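Local coordinates for protein vestitone reductase (Medicago sativa, PDB 2P4H) that catalyses the NADPH-dependent, stereospecific reduction of (3R)-vestitone in the penultimate step of medicarpin biosynthesis, a plant defence pathway, at residues A[145-150]-A[160-165]; A[184-189]-A[246-251]. All blocks are in the same frame, centred on the assembly; numbering follows the deposited sequence.

Interaction 1 of 2, residues A[145-150]-A[160-165]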
loop_
_atom_site.group_PDB
_atom_site.type_symbol
_atom_site.label_atom_id
_atom_site.label_comp_id
_atom_site.label_asym_id
_atom_site.label_seq_id
_atom_site.Cartn_x
_atom_site.Cartn_y
_atom_site.Cartn_z
ATOM N N SER A 145 -6.693 -6.533 -13.815
ATOM C CA SER A 145 -7.853 -5.734 -14.182
ATOM C C SER A 145 -7.782 -5.527 -15.695
ATOM O O SER A 145 -6.697 -5.547 -16.285
ATOM C CB SER A 145 -7.826 -4.381 -13.468
ATOM O OG SER A 145 -8.165 -4.525 -12.102
ATOM N N ASP A 146 -8.944 -5.333 -16.311
ATOM C CA ASP A 146 -9.056 -5.127 -17.754
ATOM C C ASP A 146 -9.136 -3.625 -18.026
ATOM O O ASP A 146 -10.167 -3.000 -17.780
ATOM C CB ASP A 146 -10.324 -5.819 -18.263
ATOM C CG ASP A 146 -10.420 -5.842 -19.775
ATOM O OD1 ASP A 146 -10.098 -4.822 -20.415
ATOM O OD2 ASP A 146 -10.839 -6.886 -20.320
ATOM N N VAL A 147 -8.050 -3.048 -18.530
ATOM C CA VAL A 147 -8.006 -1.615 -18.810
ATOM C C VAL A 147 -9.035 -1.161 -19.848
ATOM O O VAL A 147 -9.637 -0.096 -19.706
ATOM C CB VAL A 147 -6.590 -1.186 -19.267
ATOM C CG1 VAL A 147 -6.590 0.276 -19.688
ATOM C CG2 VAL A 147 -5.599 -1.403 -18.130
ATOM N N ASP A 148 -9.238 -1.961 -20.890
ATOM C CA ASP A 148 -10.209 -1.595 -21.915
ATOM C C ASP A 148 -11.612 -1.557 -21.324
ATOM O O ASP A 148 -12.401 -0.662 -21.631
ATOM C CB ASP A 148 -10.158 -2.583 -23.082
ATOM C CG ASP A 148 -8.804 -2.606 -23.762
ATOM O OD1 ASP A 148 -8.236 -1.518 -23.993
ATOM O OD2 ASP A 148 -8.309 -3.711 -24.071
ATOM N N LEU A 149 -11.916 -2.522 -20.462
ATOM C CA LEU A 149 -13.224 -2.585 -19.825
ATOM C C LEU A 149 -13.401 -1.403 -18.877
ATOM O O LEU A 149 -14.475 -0.808 -18.795
ATOM C CB LEU A 149 -13.372 -3.893 -19.047
ATOM C CG LEU A 149 -14.767 -4.184 -18.491
ATOM C CD1 LEU A 149 -15.752 -4.336 -19.644
ATOM C CD2 LEU A 149 -14.729 -5.453 -17.654
ATOM N N LEU A 150 -12.339 -1.066 -18.155
ATOM C CA LEU A 150 -12.392 0.050 -17.222
ATOM C C LEU A 150 -12.695 1.357 -17.942
ATOM O O LEU A 150 -13.514 2.150 -17.483
ATOM C CB LEU A 150 -11.062 0.174 -16.468
ATOM C CG LEU A 150 -10.816 -0.815 -15.326
ATOM C CD1 LEU A 150 -9.346 -0.798 -14.940
ATOM C CD2 LEU A 150 -11.694 -0.441 -14.137
ATOM N N TYR A 160 -8.268 5.548 -11.225
ATOM C CA TYR A 160 -7.222 5.060 -10.336
ATOM C C TYR A 160 -6.848 3.624 -10.694
ATOM O O TYR A 160 -5.673 3.265 -10.709
ATOM C CB TYR A 160 -7.698 5.146 -8.881
ATOM C CG TYR A 160 -6.739 4.567 -7.862
ATOM C CD1 TYR A 160 -6.891 3.265 -7.392
ATOM C CD2 TYR A 160 -5.683 5.327 -7.360
ATOM C CE1 TYR A 160 -6.019 2.732 -6.444
ATOM C CE2 TYR A 160 -4.803 4.803 -6.413
ATOM C CZ TYR A 160 -4.979 3.507 -5.959
ATOM O OH TYR A 160 -4.119 2.985 -5.019
ATOM N N ALA A 161 -7.850 2.804 -11.000
ATOM C CA ALA A 161 -7.599 1.414 -11.354
ATOM C C ALA A 161 -6.761 1.306 -12.626
ATOM O O ALA A 161 -5.844 0.491 -12.705
ATOM C CB ALA A 161 -8.920 0.670 -11.523
ATOM N N VAL A 162 -7.076 2.123 -13.626
ATOM C CA VAL A 162 -6.312 2.095 -14.868
ATOM C C VAL A 162 -4.861 2.458 -14.573
ATOM O O VAL A 162 -3.936 1.786 -15.034
ATOM C CB VAL A 162 -6.876 3.091 -15.910
ATOM C CG1 VAL A 162 -5.925 3.198 -17.098
ATOM C CG2 VAL A 162 -8.247 2.627 -16.384
ATOM N N SER A 163 -4.675 3.518 -13.791
ATOM C CA SER A 163 -3.342 3.985 -13.425
ATOM C C SER A 163 -2.517 2.885 -12.762
ATOM O O SER A 163 -1.388 2.610 -13.171
ATOM C CB SER A 163 -3.452 5.188 -12.480
ATOM O OG SER A 163 -2.171 5.705 -12.155
ATOM N N LYS A 164 -3.090 2.255 -11.743
ATOM C CA LYS A 164 -2.402 1.197 -11.015
ATOM C C LYS A 164 -2.078 -0.010 -11.889
ATOM O O LYS A 164 -0.995 -0.586 -11.794
ATOM C CB LYS A 164 -3.251 0.739 -9.824
ATOM C CG LYS A 164 -3.672 1.835 -8.847
ATOM C CD LYS A 164 -2.509 2.397 -8.048
ATOM C CE LYS A 164 -1.736 3.440 -8.829
ATOM N NZ LYS A 164 -0.720 4.124 -7.979
ATOM N N THR A 165 -3.022 -0.401 -12.740
ATOM C CA THR A 165 -2.818 -1.553 -13.606
ATOM C C THR A 165 -1.687 -1.306 -14.604
ATOM O O THR A 165 -0.780 -2.129 -14.743
ATOM C CB THR A 165 -4.116 -1.899 -14.368
ATOM O OG1 THR A 165 -5.172 -2.127 -13.424
ATOM C CG2 THR A 165 -3.924 -3.154 -15.210
#
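Leu150 reaches across to Ala161 and Val162 along most of its length. Its CB lies 3.7 Å from Val162 CG2, the two side chains pointing opposite ways as they pass. With CG anti to the carbonyl carbon, beside the backbone N (chi1 -78°), the leucine fork starts on the side of Ala161: CD1 packs at 3.7 Å against Ala161 CB and also touches Val162 CG2, while CD2 meets the same Ala161 methyl from slightly farther off. Phe131, Pro155 and Trp158 add to the surroundings of this leucine. The arrangement is a short helix, 147-153, packed against the start of helix 158-177 in this Rossmann-type reductase. Val147 continues the apolar seam, its CG1 4.0 Å from Val162 CG1 with the two side chains nearly at a right angle, and its CG2 3.8 Å from Thr165 CG2. Thr165 turns its methyl to the valine and its hydroxyl back into its own helix, where OG1 donates to Ala161 O at 2.8 Å. That carbonyl also accepts Thr165 N, from the opposite face of its plane. Ser145 CB sits 3.5 Å from Thr165 OG1, while Ser145 OG bonds to Ser127 O and Phe131 N.

Interaction 2 of 2, residues A[184-189]-A[246-251]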
loop_
_atom_site.group_PDB
_atom_site.type_symbol
_atom_site.label_atom_id
_atom_site.label_comp_id
_atom_site.label_asym_id
_atom_site.label_seq_id
_atom_site.Cartn_x
_atom_site.Cartn_y
_atom_site.Cartn_z
ATOM N N THR A 184 6.490 -6.818 -6.686
ATOM C CA THR A 184 5.371 -5.895 -6.587
ATOM C C THR A 184 4.453 -6.467 -5.521
ATOM O O THR A 184 4.263 -7.684 -5.434
ATOM C CB THR A 184 4.596 -5.736 -7.921
ATOM O OG1 THR A 184 4.024 -6.990 -8.309
ATOM C CG2 THR A 184 5.521 -5.230 -9.013
ATOM N N LEU A 185 3.913 -5.593 -4.683
ATOM C CA LEU A 185 3.010 -6.020 -3.625
ATOM C C LEU A 185 1.615 -5.508 -3.932
ATOM O O LEU A 185 1.390 -4.298 -4.023
ATOM C CB LEU A 185 3.479 -5.487 -2.268
ATOM C CG LEU A 185 4.682 -6.194 -1.633
ATOM C CD1 LEU A 185 5.225 -5.363 -0.482
ATOM C CD2 LEU A 185 4.267 -7.576 -1.144
ATOM N N ILE A 186 0.683 -6.434 -4.113
ATOM C CA ILE A 186 -0.697 -6.075 -4.413
ATOM C C ILE A 186 -1.371 -5.850 -3.062
ATOM O O ILE A 186 -1.673 -6.798 -2.333
ATOM C CB ILE A 186 -1.376 -7.205 -5.201
ATOM C CG1 ILE A 186 -0.555 -7.516 -6.464
ATOM C CG2 ILE A 186 -2.797 -6.797 -5.578
ATOM C CD1 ILE A 186 -0.963 -8.800 -7.182
ATOM N N LEU A 187 -1.603 -4.581 -2.739
ATOM C CA LEU A 187 -2.165 -4.202 -1.449
ATOM C C LEU A 187 -3.639 -3.837 -1.445
ATOM O O LEU A 187 -4.112 -3.086 -2.294
ATOM C CB LEU A 187 -1.353 -3.035 -0.874
ATOM C CG LEU A 187 0.151 -3.292 -0.733
ATOM C CD1 LEU A 187 0.864 -2.003 -0.351
ATOM C CD2 LEU A 187 0.391 -4.364 0.312
ATOM N N PRO A 188 -4.386 -4.371 -0.469
ATOM C CA PRO A 188 -5.821 -4.128 -0.300
ATOM C C PRO A 188 -5.975 -2.871 0.567
ATOM O O PRO A 188 -5.142 -1.967 0.497
ATOM C CB PRO A 188 -6.278 -5.390 0.414
ATOM C CG PRO A 188 -5.139 -5.629 1.365
ATOM C CD PRO A 188 -3.899 -5.356 0.518
ATOM N N PHE A 189 -7.033 -2.794 1.366
ATOM C CA PHE A 189 -7.196 -1.643 2.252
ATOM C C PHE A 189 -6.123 -1.779 3.334
ATOM O O PHE A 189 -6.101 -2.770 4.069
ATOM C CB PHE A 189 -8.580 -1.654 2.910
ATOM C CG PHE A 189 -9.681 -1.137 2.031
ATOM C CD1 PHE A 189 -10.055 0.201 2.078
ATOM C CD2 PHE A 189 -10.352 -1.990 1.159
ATOM C CE1 PHE A 189 -11.085 0.685 1.269
ATOM C CE2 PHE A 189 -11.381 -1.515 0.346
ATOM C CZ PHE A 189 -11.747 -0.177 0.402
ATOM N N ARG A 246 5.047 -10.777 -8.657
ATOM C CA ARG A 246 3.903 -10.246 -7.916
ATOM C C ARG A 246 3.560 -11.053 -6.670
ATOM O O ARG A 246 3.627 -12.280 -6.673
ATOM C CB ARG A 246 2.647 -10.238 -8.789
ATOM C CG ARG A 246 2.805 -9.724 -10.200
ATOM C CD ARG A 246 1.454 -9.782 -10.889
ATOM N NE ARG A 246 0.590 -8.666 -10.513
ATOM C CZ ARG A 246 -0.729 -8.644 -10.684
ATOM N NH1 ARG A 246 -1.359 -9.689 -11.209
ATOM N NH2 ARG A 246 -1.417 -7.554 -10.377
ATOM N N TYR A 247 3.161 -10.351 -5.614
ATOM C CA TYR A 247 2.749 -10.996 -4.374
ATOM C C TYR A 247 1.563 -10.271 -3.759
ATOM O O TYR A 247 1.649 -9.077 -3.456
ATOM C CB TYR A 247 3.877 -10.996 -3.335
ATOM C CG TYR A 247 5.001 -11.965 -3.610
ATOM C CD1 TYR A 247 4.968 -13.264 -3.106
ATOM C CD2 TYR A 247 6.091 -11.582 -4.384
ATOM C CE1 TYR A 247 5.998 -14.160 -3.369
ATOM C CE2 TYR A 247 7.129 -12.471 -4.659
ATOM C CZ TYR A 247 7.072 -13.757 -4.147
ATOM O OH TYR A 247 8.085 -14.645 -4.430
ATOM N N ASN A 248 0.451 -10.981 -3.598
ATOM C CA ASN A 248 -0.706 -10.404 -2.921
ATOM C C ASN A 248 -0.265 -10.290 -1.462
ATOM O O ASN A 248 0.450 -11.161 -0.959
ATOM C CB ASN A 248 -1.914 -11.349 -2.957
ATOM C CG ASN A 248 -2.732 -11.233 -4.225
ATOM O OD1 ASN A 248 -2.729 -10.201 -4.895
ATOM N ND2 ASN A 248 -3.468 -12.294 -4.546
ATOM N N CYS A 249 -0.679 -9.227 -0.786
ATOM C CA CYS A 249 -0.351 -9.041 0.632
ATOM C C CYS A 249 -1.682 -8.603 1.238
ATOM O O CYS A 249 -1.872 -7.448 1.631
ATOM C CB CYS A 249 0.715 -7.960 0.785
ATOM S SG CYS A 249 1.351 -7.810 2.460
ATOM N N SER A 250 -2.591 -9.567 1.334
ATOM C CA SER A 250 -3.964 -9.319 1.763
ATOM C C SER A 250 -4.465 -10.510 2.579
ATOM O O SER A 250 -5.249 -11.322 2.089
ATOM C CB SER A 250 -4.793 -9.154 0.483
ATOM O OG SER A 250 -6.137 -8.820 0.720
ATOM N N PRO A 251 -4.040 -10.609 3.848
ATOM C CA PRO A 251 -4.437 -11.717 4.723
ATOM C C PRO A 251 -5.879 -11.761 5.203
ATOM O O PRO A 251 -6.339 -12.800 5.685
ATOM C CB PRO A 251 -3.466 -11.584 5.891
ATOM C CG PRO A 251 -3.343 -10.097 6.026
ATOM C CD PRO A 251 -3.186 -9.649 4.576
#
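The Arg246 guanidinium carries Ile186 CD1 on one face, 3.3 Å above the plane and offset toward the rim, and has Thr184 OG1 at its edge. The bend at chi3 (79°) places NE, which forms a salt bridge with Glu168 OE2; the same oxygen bonds Thr184 OG1. An alanine here would probably leave Glu168 without its charged mate, though still bonded to Thr184 OG1, and open a gap over Ile186 CD1. At the edge of the Tyr247 ring, near its plane, lies Thr184 O. Ile186 CD1 also comes within 3.2 Å of Asn248 OD1, while Asn248 ND2 bonds to Asn290 O. Three backbone bonds join the strands in parallel register: Tyr247 N to Thr184 O (2.9 Å), Ile186 N to Tyr247 O (2.9 Å) and Cys249 N to Ile186 O (3.0 Å). They attach the outermost strand 245-248 to the Rossmann-type sheet. Farther along, Leu187 CD2 meets Cys249 CB at 3.6 Å, and the Pro188 ring lies against Ser250, CG 3.4 Å from OG. Cys249 O, 3.1 Å from Pro188 CD, is buried without a hydrogen-bonding partner, whereas the buried arginine charge is likely to be offset at least in part by Glu168.

How the interactions relate
Interaction 1 closes before interaction 2 opens, and the two follow each other in the chain: helix 158-177 is succeeded directly by strand 182-187. Their centres are about 17 Å apart and their nearest atoms about 6 Å, without touching. Interaction 1 sets a short helix and the loop leading into it against helix 158-177, beside the parallel sheet; interaction 2 is strand against strand at that sheet's end, where 182-187 pairs with 245-248. Helix 158-177 reaches interaction 2 through Glu168. The same helix carries Tyr160, probably an NADP(+)-binding residue though no part of the packing in interaction 1, while at interaction 2 the Leu187 side chain lies about 4 Å from that of Leu13, predicted to bind the cofactor.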